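Local structure of replication protein B (Plasmid RSF1010, 3H25) at residues M48-W53 / Y76-E81; G131-Q136 / Q202-A207; C33-I38 / E81-G86. The protein is a plasmid primase whose N-terminal catalytic domain binds initiator hairpin DNA and probably synthesises primers on single-stranded DNA. All coordinates share one frame; numbering follows the deposited sequence.

Contact 1: M48-W53 / Y76-E81; sequences MMNREW and YIRPAE. With nucleotides of chain B.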
# COMPACT_ATOMS: atom_id res chain seq x y z
N MET A 48 -7.26 10.84 11.47
CA MET A 48 -7.46 10.40 10.09
C MET A 48 -8.89 10.68 9.64
O MET A 48 -9.86 10.39 10.34
CB MET A 48 -7.13 8.90 9.96
CG MET A 48 -7.02 8.41 8.52
SD MET A 48 -5.52 8.95 7.66
CE MET A 48 -4.33 7.76 8.27
N MET A 49 -8.99 11.25 8.44
CA MET A 49 -10.26 11.49 7.78
C MET A 49 -10.36 10.53 6.60
O MET A 49 -9.49 10.54 5.72
CB MET A 49 -10.32 12.94 7.31
CG MET A 49 -11.60 13.36 6.62
SD MET A 49 -11.36 14.87 5.66
CE MET A 49 -10.84 16.03 6.93
N ASN A 50 -11.41 9.71 6.57
CA ASN A 50 -11.58 8.72 5.50
C ASN A 50 -12.64 9.12 4.49
O ASN A 50 -13.69 9.65 4.85
CB ASN A 50 -11.92 7.34 6.07
CG ASN A 50 -10.90 6.85 7.10
OD1 ASN A 50 -11.28 6.36 8.16
ND2 ASN A 50 -9.62 6.99 6.78
N ARG A 51 -12.35 8.85 3.22
CA ARG A 51 -13.27 9.12 2.13
C ARG A 51 -13.20 7.96 1.15
O ARG A 51 -12.14 7.71 0.56
CB ARG A 51 -12.87 10.41 1.41
CG ARG A 51 -13.24 11.71 2.11
CD ARG A 51 -14.52 12.30 1.54
NE ARG A 51 -14.41 13.75 1.38
CZ ARG A 51 -15.18 14.49 0.59
NH1 ARG A 51 -16.15 13.93 -0.13
NH2 ARG A 51 -14.98 15.79 0.52
N GLU A 52 -14.31 7.25 0.99
CA GLU A 52 -14.38 6.20 -0.02
C GLU A 52 -14.74 6.80 -1.36
O GLU A 52 -15.83 7.35 -1.55
CB GLU A 52 -15.39 5.11 0.37
CG GLU A 52 -15.49 4.01 -0.69
CD GLU A 52 -16.35 2.84 -0.26
OE1 GLU A 52 -15.98 2.16 0.72
OE2 GLU A 52 -17.39 2.60 -0.91
N TRP A 53 -13.80 6.71 -2.30
CA TRP A 53 -13.97 7.24 -3.64
C TRP A 53 -13.64 6.21 -4.69
O TRP A 53 -12.77 5.36 -4.49
CB TRP A 53 -13.05 8.44 -3.85
CG TRP A 53 -13.54 9.74 -3.30
CD1 TRP A 53 -14.83 10.20 -3.28
CD2 TRP A 53 -12.74 10.77 -2.71
NE1 TRP A 53 -14.88 11.44 -2.71
CE2 TRP A 53 -13.61 11.82 -2.35
CE3 TRP A 53 -11.37 10.90 -2.45
CZ2 TRP A 53 -13.16 12.99 -1.74
CZ3 TRP A 53 -10.92 12.07 -1.84
CH2 TRP A 53 -11.81 13.10 -1.49
N TYR A 76 -3.09 9.54 2.42
CA TYR A 76 -2.91 8.09 2.40
C TYR A 76 -3.91 7.40 1.48
O TYR A 76 -4.96 7.96 1.14
CB TYR A 76 -3.03 7.52 3.82
CG TYR A 76 -1.94 7.95 4.76
CD1 TYR A 76 -0.75 7.22 4.87
CD2 TYR A 76 -2.09 9.08 5.57
CE1 TYR A 76 0.26 7.61 5.74
CE2 TYR A 76 -1.08 9.48 6.44
CZ TYR A 76 0.09 8.74 6.52
OH TYR A 76 1.08 9.13 7.38
N ILE A 77 -3.59 6.16 1.10
CA ILE A 77 -4.41 5.39 0.16
C ILE A 77 -4.43 3.89 0.50
O ILE A 77 -3.43 3.32 0.94
CB ILE A 77 -3.96 5.62 -1.32
CG1 ILE A 77 -5.01 5.06 -2.30
CG2 ILE A 77 -2.56 5.05 -1.58
CD1 ILE A 77 -4.87 5.56 -3.71
N ARG A 78 -5.60 3.28 0.31
CA ARG A 78 -5.79 1.84 0.41
C ARG A 78 -7.05 1.47 -0.38
O ARG A 78 -7.91 2.32 -0.60
CB ARG A 78 -5.91 1.39 1.88
CG ARG A 78 -7.18 1.82 2.59
CD ARG A 78 -7.16 1.48 4.07
NE ARG A 78 -8.27 2.10 4.78
CZ ARG A 78 -8.42 2.11 6.11
NH1 ARG A 78 -7.52 1.53 6.89
NH2 ARG A 78 -9.47 2.72 6.65
N PRO A 79 -7.15 0.20 -0.83
CA PRO A 79 -8.38 -0.27 -1.49
C PRO A 79 -9.61 -0.12 -0.60
O PRO A 79 -9.51 -0.19 0.63
CB PRO A 79 -8.09 -1.75 -1.73
CG PRO A 79 -6.62 -1.86 -1.77
CD PRO A 79 -6.13 -0.86 -0.78
N ALA A 80 -10.77 0.09 -1.23
CA ALA A 80 -12.04 0.18 -0.51
C ALA A 80 -12.35 -1.12 0.22
O ALA A 80 -11.89 -2.19 -0.19
CB ALA A 80 -13.16 0.55 -1.45
N GLU A 81 -13.12 -1.02 1.30
CA GLU A 81 -13.42 -2.16 2.16
C GLU A 81 -14.01 -3.36 1.41
O GLU A 81 -13.61 -4.50 1.64
CB GLU A 81 -14.33 -1.74 3.32
CG GLU A 81 -14.50 -2.78 4.43
CD GLU A 81 -13.22 -3.05 5.21
OE1 GLU A 81 -12.47 -2.09 5.50
OE2 GLU A 81 -12.97 -4.22 5.55
P DG B 27 -15.61 14.84 9.93
OP1 DG B 27 -16.36 14.13 10.99
OP2 DG B 27 -14.24 15.33 10.21
O5' DG B 27 -15.56 13.88 8.65
C5' DG B 27 -16.76 13.47 8.00
C4' DG B 27 -16.61 13.63 6.50
O4' DG B 27 -16.57 15.04 6.20
C3' DG B 27 -15.32 13.05 5.93
O3' DG B 27 -15.54 11.73 5.46
C2' DG B 27 -14.95 14.00 4.78
C1' DG B 27 -15.79 15.25 5.04
N9 DG B 27 -14.98 16.46 5.23
C8 DG B 27 -14.30 16.83 6.36
N7 DG B 27 -13.66 17.96 6.25
C5 DG B 27 -13.95 18.38 4.96
C6 DG B 27 -13.54 19.55 4.26
O6 DG B 27 -12.82 20.47 4.67
N1 DG B 27 -14.05 19.59 2.96
C2 DG B 27 -14.86 18.62 2.41
N2 DG B 27 -15.25 18.83 1.14
N3 DG B 27 -15.25 17.53 3.05
C4 DG B 27 -14.76 17.47 4.31
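A Met-aromatic contact between Met-48 and Tyr-76 spans two strands of an antiparallel sheet that flank a third, and the outer strand also meets the initiator DNA. The methyl of Met-48 touches the Tyr-76 ring, CE to CD2 at 3.7 Å. SD of Met-48 lies 5.1 Å from the centroid of the Tyr-76 ring, oblique to it. CG of Met-48 is anti to its backbone N (chi1 -168°), and two further bends turn the thioether toward the Tyr-76 ring. Farther along, Glu-52 reaches out extended, and its OE1 comes to 3.9 Å from CB of Ala-80. Arg-78 passes near Asn-50, but its NH1 bonds to O of Arg-155 and its guanidinium makes a cation-pi contact with Tyr-157.

On the DNA side, O3' of DG27 of chain B donates to the carbonyl O of Asn-50 at 2.8 Å. Arg-51 NH2 is 3.1 Å from N3 of DG27 of chain B, with CZ2 of Trp-53 over one guanidinium face. CE of Met-49 lies 3.5 Å from N7 of DG27 of chain B.

Strand 35-42 runs between the two segments and is hydrogen-bonded to both, while Ile-77 packs on helix 19-31.

Contact 2: G131-Q136 / Q202-A207; sequences GELRGQ and QQIEQA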
# COMPACT_ATOMS: atom_id res chain seq x y z
N GLY A 131 -9.41 -10.98 3.08
CA GLY A 131 -8.71 -10.23 4.12
C GLY A 131 -7.87 -11.11 5.03
O GLY A 131 -6.79 -10.72 5.46
N GLU A 132 -8.38 -12.31 5.30
CA GLU A 132 -7.71 -13.27 6.18
C GLU A 132 -6.43 -13.83 5.56
O GLU A 132 -5.47 -14.12 6.27
CB GLU A 132 -8.67 -14.40 6.55
CG GLU A 132 -8.36 -15.07 7.88
CD GLU A 132 -9.56 -15.75 8.49
OE1 GLU A 132 -10.70 -15.53 8.01
OE2 GLU A 132 -9.37 -16.51 9.46
N LEU A 133 -6.43 -13.99 4.24
CA LEU A 133 -5.23 -14.40 3.50
C LEU A 133 -4.24 -13.25 3.38
O LEU A 133 -3.05 -13.41 3.65
CB LEU A 133 -5.58 -14.95 2.11
CG LEU A 133 -6.24 -16.33 2.02
CD1 LEU A 133 -6.86 -16.52 0.65
CD2 LEU A 133 -5.26 -17.45 2.33
N ARG A 134 -4.75 -12.08 2.98
CA ARG A 134 -3.93 -10.87 2.86
C ARG A 134 -3.31 -10.44 4.19
O ARG A 134 -2.21 -9.88 4.21
CB ARG A 134 -4.75 -9.71 2.27
CG ARG A 134 -4.94 -9.80 0.76
CD ARG A 134 -5.67 -8.59 0.20
NE ARG A 134 -7.12 -8.66 0.40
CZ ARG A 134 -7.80 -7.94 1.29
NH1 ARG A 134 -9.11 -8.08 1.39
NH2 ARG A 134 -7.17 -7.08 2.08
N GLY A 135 -4.01 -10.72 5.29
CA GLY A 135 -3.51 -10.44 6.64
C GLY A 135 -2.35 -11.34 7.02
O GLY A 135 -1.38 -10.88 7.63
N GLN A 136 -2.45 -12.62 6.66
CA GLN A 136 -1.39 -13.59 6.91
C GLN A 136 -0.15 -13.30 6.07
O GLN A 136 0.97 -13.32 6.58
CB GLN A 136 -1.91 -15.01 6.64
CG GLN A 136 -0.93 -16.14 6.99
CD GLN A 136 -0.66 -16.27 8.49
OE1 GLN A 136 -1.52 -15.96 9.32
NE2 GLN A 136 0.53 -16.73 8.83
N GLN A 202 -2.78 -22.88 3.88
CA GLN A 202 -2.38 -24.03 4.69
C GLN A 202 -2.09 -23.63 6.13
O GLN A 202 -2.53 -24.31 7.06
CB GLN A 202 -1.17 -24.75 4.08
CG GLN A 202 -1.40 -25.36 2.69
CD GLN A 202 -2.15 -26.70 2.72
OE1 GLN A 202 -3.23 -26.81 3.30
NE2 GLN A 202 -1.57 -27.71 2.09
N GLN A 203 -1.36 -22.53 6.30
CA GLN A 203 -1.02 -22.00 7.63
C GLN A 203 -2.26 -21.59 8.42
O GLN A 203 -2.31 -21.78 9.63
CB GLN A 203 -0.06 -20.81 7.51
CG GLN A 203 1.37 -21.18 7.12
CD GLN A 203 2.24 -19.97 6.78
OE1 GLN A 203 1.73 -18.91 6.41
NE2 GLN A 203 3.55 -20.14 6.90
N ILE A 204 -3.26 -21.04 7.73
CA ILE A 204 -4.52 -20.63 8.35
C ILE A 204 -5.33 -21.84 8.83
O ILE A 204 -5.77 -21.88 9.98
CB ILE A 204 -5.37 -19.71 7.43
CG1 ILE A 204 -4.77 -18.30 7.38
CG2 ILE A 204 -6.84 -19.65 7.89
CD1 ILE A 204 -5.22 -17.46 6.20
N GLU A 205 -5.52 -22.82 7.95
CA GLU A 205 -6.32 -24.00 8.28
C GLU A 205 -5.62 -24.95 9.26
O GLU A 205 -6.29 -25.68 9.99
CB GLU A 205 -6.80 -24.74 7.03
CG GLU A 205 -5.73 -25.53 6.27
CD GLU A 205 -6.32 -26.63 5.40
OE1 GLU A 205 -5.90 -26.76 4.23
OE2 GLU A 205 -7.20 -27.38 5.89
N GLN A 206 -4.29 -24.92 9.28
CA GLN A 206 -3.52 -25.67 10.27
C GLN A 206 -3.67 -25.04 11.66
O GLN A 206 -3.72 -25.75 12.66
CB GLN A 206 -2.04 -25.74 9.88
N ALA A 207 -3.73 -23.71 11.69
CA ALA A 207 -4.00 -22.96 12.92
C ALA A 207 -5.46 -23.11 13.35
O ALA A 207 -5.77 -23.08 14.54
CB ALA A 207 -3.64 -21.50 12.75
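Gln-203 makes the one polar link to segment 131-136, through its amide oxygen. OE1 of Gln-203 accepts a weak hydrogen bond from NE2 of Gln-136, 3.5 Å long and bent to 140° at the hydrogen. The side chain of Gln-203 runs out extended and crosses that of Gln-136 at about a right angle. Their amide planes are 73° apart. A bend beyond CG in Gln-136 brings its amide round to Gln-203. OE1 of Gln-136 is hydrogen-bonded to NH2 of Arg-139, about one turn further along the same helix. Putting an alanine at Gln-136 would probably leave the amide of Gln-203 without this mate and Arg-139 without this acceptor.

Ile-204 comes next and carries most of the packing. Its CD1 methyl is the leading atom and meets three residues of the facing helix. CD1 of Ile-204 lies 3.4 Å from the carbonyl O of Glu-132. CD1 of Ile-204 also meets CD2 of Leu-133 at 3.9 Å, the two side chains crossing at about a right angle. The third neighbour is CB of Gln-136, 4.1 Å from CD1 of Ile-204. A single methyl thus meets both backbone and side chains there. Leu-133 also packs on Val-197 and Ala-200, earlier in the second helix.

This is steep helix-helix packing. The local axes cross at 104° and approach to 10.6 Å. It joins the first turns of helix 131-144 to the latter part of helix 193-209, on the surface of the primase domain and about 21 Å (nearest atom) from the bound DNA.

Contact 3: C33-I38 / E81-G86; sequences CERFDI and EQERHG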
# COMPACT_ATOMS: atom_id res chain seq x y z
N CYS A 33 -7.48 -1.01 -8.38
CA CYS A 33 -8.79 -1.05 -7.73
C CYS A 33 -9.80 -0.13 -8.42
O CYS A 33 -9.43 0.90 -8.98
CB CYS A 33 -8.68 -0.66 -6.26
SG CYS A 33 -7.38 -1.49 -5.33
N GLU A 34 -11.07 -0.51 -8.36
CA GLU A 34 -12.15 0.34 -8.85
C GLU A 34 -12.47 1.44 -7.84
O GLU A 34 -12.83 2.56 -8.23
CB GLU A 34 -13.40 -0.49 -9.15
CG GLU A 34 -13.27 -1.42 -10.35
CD GLU A 34 -14.58 -2.13 -10.69
OE1 GLU A 34 -15.59 -1.44 -10.93
OE2 GLU A 34 -14.59 -3.38 -10.72
N ARG A 35 -12.34 1.13 -6.56
CA ARG A 35 -12.65 2.06 -5.47
C ARG A 35 -11.57 2.08 -4.40
O ARG A 35 -10.98 1.04 -4.08
CB ARG A 35 -14.01 1.71 -4.85
CG ARG A 35 -15.17 1.69 -5.83
CD ARG A 35 -16.50 1.45 -5.13
NE ARG A 35 -16.82 2.51 -4.18
CZ ARG A 35 -17.35 3.69 -4.51
NH1 ARG A 35 -17.63 3.98 -5.77
NH2 ARG A 35 -17.60 4.58 -3.56
N PHE A 36 -11.32 3.26 -3.84
CA PHE A 36 -10.26 3.46 -2.85
C PHE A 36 -10.76 4.16 -1.59
O PHE A 36 -11.71 4.95 -1.64
CB PHE A 36 -9.13 4.32 -3.44
CG PHE A 36 -8.43 3.71 -4.61
CD1 PHE A 36 -8.82 4.00 -5.91
CD2 PHE A 36 -7.34 2.86 -4.42
CE1 PHE A 36 -8.16 3.45 -7.00
CE2 PHE A 36 -6.67 2.30 -5.50
CZ PHE A 36 -7.08 2.60 -6.80
N ASP A 37 -10.12 3.87 -0.46
CA ASP A 37 -10.23 4.70 0.74
C ASP A 37 -9.09 5.71 0.72
O ASP A 37 -7.92 5.34 0.63
CB ASP A 37 -10.15 3.86 2.02
CG ASP A 37 -11.43 3.09 2.31
OD1 ASP A 37 -12.52 3.54 1.90
OD2 ASP A 37 -11.34 2.04 2.97
N ILE A 38 -9.43 7.00 0.81
CA ILE A 38 -8.43 8.05 0.88
C ILE A 38 -8.39 8.63 2.29
O ILE A 38 -9.37 9.22 2.76
CB ILE A 38 -8.68 9.18 -0.17
CG1 ILE A 38 -8.72 8.61 -1.60
CG2 ILE A 38 -7.65 10.30 -0.03
CD1 ILE A 38 -7.43 7.95 -2.08
N GLU A 81 -13.12 -1.02 1.30
CA GLU A 81 -13.42 -2.16 2.16
C GLU A 81 -14.01 -3.36 1.41
O GLU A 81 -13.61 -4.50 1.64
CB GLU A 81 -14.33 -1.74 3.32
CG GLU A 81 -14.50 -2.78 4.43
CD GLU A 81 -13.22 -3.05 5.21
OE1 GLU A 81 -12.47 -2.09 5.50
OE2 GLU A 81 -12.97 -4.22 5.55
N GLN A 82 -14.94 -3.08 0.50
CA GLN A 82 -15.63 -4.14 -0.26
C GLN A 82 -15.00 -4.39 -1.64
O GLN A 82 -15.62 -5.01 -2.51
CB GLN A 82 -17.12 -3.81 -0.41
CG GLN A 82 -17.87 -3.55 0.90
CD GLN A 82 -17.76 -4.70 1.90
OE1 GLN A 82 -17.94 -5.87 1.55
NE2 GLN A 82 -17.47 -4.36 3.15
N GLU A 83 -13.77 -3.93 -1.82
CA GLU A 83 -13.03 -4.13 -3.07
C GLU A 83 -12.40 -5.52 -3.10
O GLU A 83 -11.74 -5.93 -2.14
CB GLU A 83 -11.96 -3.05 -3.24
CG GLU A 83 -11.12 -3.14 -4.51
CD GLU A 83 -11.80 -2.55 -5.73
OE1 GLU A 83 -12.67 -1.66 -5.59
OE2 GLU A 83 -11.46 -2.98 -6.86
N ARG A 84 -12.62 -6.25 -4.19
CA ARG A 84 -11.98 -7.54 -4.41
C ARG A 84 -10.58 -7.30 -4.98
O ARG A 84 -10.44 -6.82 -6.11
CB ARG A 84 -12.82 -8.41 -5.36
CG ARG A 84 -14.23 -8.71 -4.87
CD ARG A 84 -14.96 -9.68 -5.80
NE ARG A 84 -14.57 -11.08 -5.58
CZ ARG A 84 -13.65 -11.72 -6.29
N HIS A 85 -9.56 -7.63 -4.20
CA HIS A 85 -8.16 -7.37 -4.58
C HIS A 85 -7.17 -8.31 -3.88
O HIS A 85 -7.52 -8.99 -2.92
CB HIS A 85 -7.79 -5.92 -4.28
CG HIS A 85 -7.67 -5.61 -2.83
ND1 HIS A 85 -6.45 -5.55 -2.18
CD2 HIS A 85 -8.60 -5.36 -1.88
CE1 HIS A 85 -6.64 -5.27 -0.90
NE2 HIS A 85 -7.94 -5.15 -0.70
N GLY A 86 -5.94 -8.31 -4.38
CA GLY A 86 -4.85 -9.11 -3.79
C GLY A 86 -3.64 -8.28 -3.41
O GLY A 86 -2.52 -8.79 -3.36
O HOH W 1 -10.66 -0.43 4.21
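Glu-83 fastens the loop between strands 73-79 and 87-93 to the start of strand 35-42, with one carboxylate taking two successive main-chain N-H groups. Strands 35-42 and 73-79 are neighbours in an antiparallel sheet of the primase domain. These hydrogen bonds are the direct polar link. Glu-34 N donates to OE2 of Glu-83 at 2.9 Å, nearly straight at 166°. Arg-35 N donates to OE1 of Glu-83 at 3.0 Å and is more bent, 142°. Both donors meet their oxygens from above the carboxylate plane. A bend at chi2 (81°) swings the carboxylate of Glu-83 across the two amides. With each oxygen gripped by a different N-H, the rotation of the carboxylate is probably fixed, and the two amides are likely to favour its charged form.

The nearby guanidinium of Arg-35 does not pair with this carboxylate; NE of Arg-35 is 6.0 Å from OE1 of Glu-83. It turns elsewhere, in a weak, long ion pair of NH2 with OE2 of Glu-52.

Packing comes from Cys-33. Its CB lies 3.7 Å from CD of Glu-83 and also covers one face of the Phe-36 ring near the rim. SG of Cys-33 stands 5.3 Å from the centroid of the His-85 ring, an oblique sulfur-aromatic approach. ND1 of His-85 is taken up by Leu-87 N.

Solvent supplies the last link. Asp-37 and Glu-81 keep their carboxylates apart, and one water sits between them. It donates to OD2 of Asp-37 and to OE1 of Glu-81, 2.8 Å in each case.

Overall arrangement
Contacts 1 and 3 both reach one antiparallel sheet, their centres 9 Å apart. Strand 35-42 is the middle element: contact 3 uses its start, and contact 1 bridges over it between strands 48-54 and 73-79. Glu-81 belongs to both. Along the chain, contact 3 brackets contact 1, and contact 2 follows both. Contact 2 lies on helices 131-144 and 193-209, its centre 24 Å from contact 1 and 20 Å from contact 3. The nearest atoms of contacts 1 and 2 are about 6 Å apart, without touching. Arg-134 packs against His-85 and Gly-86, so loop 81-86 joins the DNA-touching sheet to the helix pair that includes 193-209, the last helix of this domain.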